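PDB 6AQZ: gdp-l-fucose synthetase from Naegleria fowleri, which catalyses the NADPH-dependent conversion of GDP-4-keto-6-deoxymannose to GDP-L-fucose. Local coordinates for the interface of chains A and B. Coordinates in Å, arbitrary orientation; residue numbers count along the deposited sequence, not the author numbering. Chains: chain A/B, gdp-l-fucose synthetase.

The interface of chains A and B. Residues chain A 98, 153, 156-157, 160; chain B 167, 171, 174.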
ATOM      1  N   LYS A  98       4.806  11.689  -7.711  1.00 39.58           N
ATOM      2  CA  LYS A  98       4.142  10.754  -6.799  1.00 39.43           C
ATOM      3  C   LYS A  98       4.946   9.478  -6.623  1.00 38.90           C
ATOM      4  O   LYS A  98       4.983   8.928  -5.523  1.00 44.85           O
ATOM      5  CB  LYS A  98       2.726  10.436  -7.274  1.00 44.25           C
ATOM      6  CG  LYS A  98       1.738  11.527  -6.906  1.00 47.09           C
ATOM      7  CD  LYS A  98       0.346  11.106  -7.232  1.00 54.03           C
ATOM      8  CE  LYS A  98      -0.650  12.159  -6.867  1.00 57.12           C
ATOM      9  NZ  LYS A  98      -1.983  11.707  -7.329  1.00 70.04           N
ATOM     10  N   PHE A 153      -7.010  12.302  -3.947  1.00 56.26           N
ATOM     11  CA  PHE A 153      -6.111  12.075  -5.071  1.00 59.94           C
ATOM     12  C   PHE A 153      -4.801  12.861  -4.937  1.00 55.43           C
ATOM     13  O   PHE A 153      -3.728  12.351  -5.282  1.00 50.58           O
ATOM     14  CB  PHE A 153      -6.852  12.449  -6.356  1.00 72.95           C
ATOM     15  CG  PHE A 153      -5.975  12.584  -7.553  1.00 85.74           C
ATOM     16  CD1 PHE A 153      -5.548  11.454  -8.238  1.00 91.42           C
ATOM     17  CD2 PHE A 153      -5.591  13.838  -8.012  1.00 89.19           C
ATOM     18  CE1 PHE A 153      -4.742  11.571  -9.357  1.00 93.79           C
ATOM     19  CE2 PHE A 153      -4.783  13.961  -9.127  1.00 93.11           C
ATOM     20  CZ  PHE A 153      -4.358  12.824  -9.802  1.00 94.61           C
ATOM     21  N   ASN A 156      -2.111  10.973  -2.751  1.00 39.61           N
ATOM     22  CA  ASN A 156      -2.477   9.602  -2.411  1.00 40.28           C
ATOM     23  C   ASN A 156      -1.267   8.677  -2.283  1.00 39.16           C
ATOM     24  O   ASN A 156      -1.353   7.672  -1.569  1.00 40.52           O
ATOM     25  CB  ASN A 156      -3.523   9.055  -3.386  1.00 43.05           C
ATOM     26  CG  ASN A 156      -3.069   9.034  -4.832  1.00 45.31           C
ATOM     27  OD1 ASN A 156      -1.929   9.361  -5.178  1.00 47.55           O
ATOM     28  ND2 ASN A 156      -4.000   8.678  -5.698  1.00 41.73           N
ATOM     29  N   ALA A 157      -0.131   9.002  -2.895  1.00 40.70           N
ATOM     30  CA  ALA A 157       1.054   8.169  -2.680  1.00 44.76           C
ATOM     31  C   ALA A 157       1.565   8.311  -1.250  1.00 44.40           C
ATOM     32  O   ALA A 157       1.840   7.320  -0.566  1.00 44.66           O
ATOM     33  CB  ALA A 157       2.155   8.524  -3.684  1.00 38.44           C
ATOM     34  N   TYR A 160      -1.042   6.537   1.008  1.00 29.11           N
ATOM     35  CA  TYR A 160      -0.995   5.076   1.012  1.00 32.74           C
ATOM     36  C   TYR A 160       0.246   4.553   1.720  1.00 35.39           C
ATOM     37  O   TYR A 160       0.171   3.552   2.444  1.00 44.35           O
ATOM     38  CB  TYR A 160      -1.070   4.527  -0.420  1.00 34.31           C
ATOM     39  CG  TYR A 160      -2.487   4.329  -0.913  1.00 38.51           C
ATOM     40  CD1 TYR A 160      -3.409   3.578  -0.175  1.00 35.87           C
ATOM     41  CD2 TYR A 160      -2.910   4.900  -2.103  1.00 39.70           C
ATOM     42  CE1 TYR A 160      -4.698   3.399  -0.632  1.00 36.74           C
ATOM     43  CE2 TYR A 160      -4.188   4.717  -2.565  1.00 36.72           C
ATOM     44  CZ  TYR A 160      -5.079   3.972  -1.833  1.00 38.48           C
ATOM     45  OH  TYR A 160      -6.367   3.823  -2.311  1.00 48.27           O
TER
ATOM     46  N   MET B 167      -1.482   0.872  -8.054  1.00 32.86           N
ATOM     47  CA  MET B 167      -1.267   2.302  -7.835  1.00 36.85           C
ATOM     48  C   MET B 167       0.088   2.756  -8.381  1.00 36.33           C
ATOM     49  O   MET B 167       0.187   3.824  -8.992  1.00 37.44           O
ATOM     50  CB  MET B 167      -1.393   2.652  -6.340  1.00 40.88           C
ATOM     51  CG  MET B 167      -2.804   2.568  -5.748  1.00 37.17           C
ATOM     52  SD  MET B 167      -4.062   3.492  -6.657  1.00 47.71           S
ATOM     53  CE  MET B 167      -3.435   5.167  -6.580  1.00 50.74           C
ATOM     54  N   TRP B 171       0.980   5.798 -10.927  1.00 32.00           N
ATOM     55  CA  TRP B 171       1.930   6.852 -10.595  1.00 37.40           C
ATOM     56  C   TRP B 171       3.043   6.955 -11.644  1.00 35.68           C
ATOM     57  O   TRP B 171       3.494   8.064 -11.965  1.00 37.13           O
ATOM     58  CB  TRP B 171       2.484   6.625  -9.173  1.00 35.92           C
ATOM     59  CG  TRP B 171       1.390   6.787  -8.098  1.00 32.32           C
ATOM     60  CD1 TRP B 171       0.329   7.634  -8.158  1.00 29.96           C
ATOM     61  CD2 TRP B 171       1.248   6.060  -6.860  1.00 33.64           C
ATOM     62  NE1 TRP B 171      -0.450   7.501  -7.041  1.00 44.55           N
ATOM     63  CE2 TRP B 171       0.085   6.536  -6.230  1.00 42.35           C
ATOM     64  CE3 TRP B 171       1.991   5.060  -6.224  1.00 40.94           C
ATOM     65  CZ2 TRP B 171      -0.355   6.046  -4.989  1.00 44.43           C
ATOM     66  CZ3 TRP B 171       1.551   4.573  -4.987  1.00 34.85           C
ATOM     67  CH2 TRP B 171       0.398   5.078  -4.385  1.00 39.86           C
ATOM     68  N   GLU B 174       1.695   8.887 -14.541  1.00 49.86           N
ATOM     69  CA  GLU B 174       1.761  10.319 -14.314  1.00 44.64           C
ATOM     70  C   GLU B 174       3.149  10.851 -14.610  1.00 49.02           C
ATOM     71  O   GLU B 174       3.296  11.891 -15.255  1.00 50.50           O
ATOM     72  CB  GLU B 174       1.394  10.671 -12.884  1.00 48.27           C
ATOM     73  CG  GLU B 174      -0.045  10.647 -12.558  1.00 57.88           C
ATOM     74  CD  GLU B 174      -0.280  11.136 -11.140  1.00 67.61           C
ATOM     75  OE1 GLU B 174      -1.166  10.584 -10.447  1.00 65.46           O
ATOM     76  OE2 GLU B 174       0.439  12.079 -10.722  1.00 72.75           O
TER
HETATM   77  O   HOH W   1       3.456  12.509 -10.014  1.00 58.83           O
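The side-chain nitrogen NZ of A:Lys98 reaches the carboxylate OE1 of B:Glu174 at 3.4 Å, a long salt bridge and only a weak hydrogen bond. Acceptors of its own chain also grip the nitrogen: the backbone O of A:Phe153, a poorly ordered residue, at 2.8 Å and the amide OD1 of A:Asn156 at 3.2 Å, the latter approached from above the carbonyl plane. A chain extended beyond CG carries NZ this far, and its methylenes pass at roughly a right angle across B:Trp171, with CD 3.6 Å from the indole CD1. OD1 of A:Asn156 also meets the indole N-H in a weak, bent bond, NE1 to OD1 3.0 Å and 134° at the hydrogen, the amide turned 62° from the ring. A:Ala157 lays its CB over one face of the six-membered ring, 3.8 Å from the centroid, while the A:Tyr160 ring meets the indole CZ2 through CD2, and its CE2 meets CG of the bent B:Met167. The other carboxylate oxygen, OE2 of B:Glu174, takes part in a water bridge, its water lying 2.8 Å from the backbone N of A:Lys98 at the start of helix 98-118. The negative carboxylate there would probably suit the helix dipole. Helix 156-179 of chain B thus packs against helices 98-118 and 156-179 of chain A; the two-fold twin repeats this patch, which probably helps hold together the helix-bundle dimer common among short-chain epimerases and reductases.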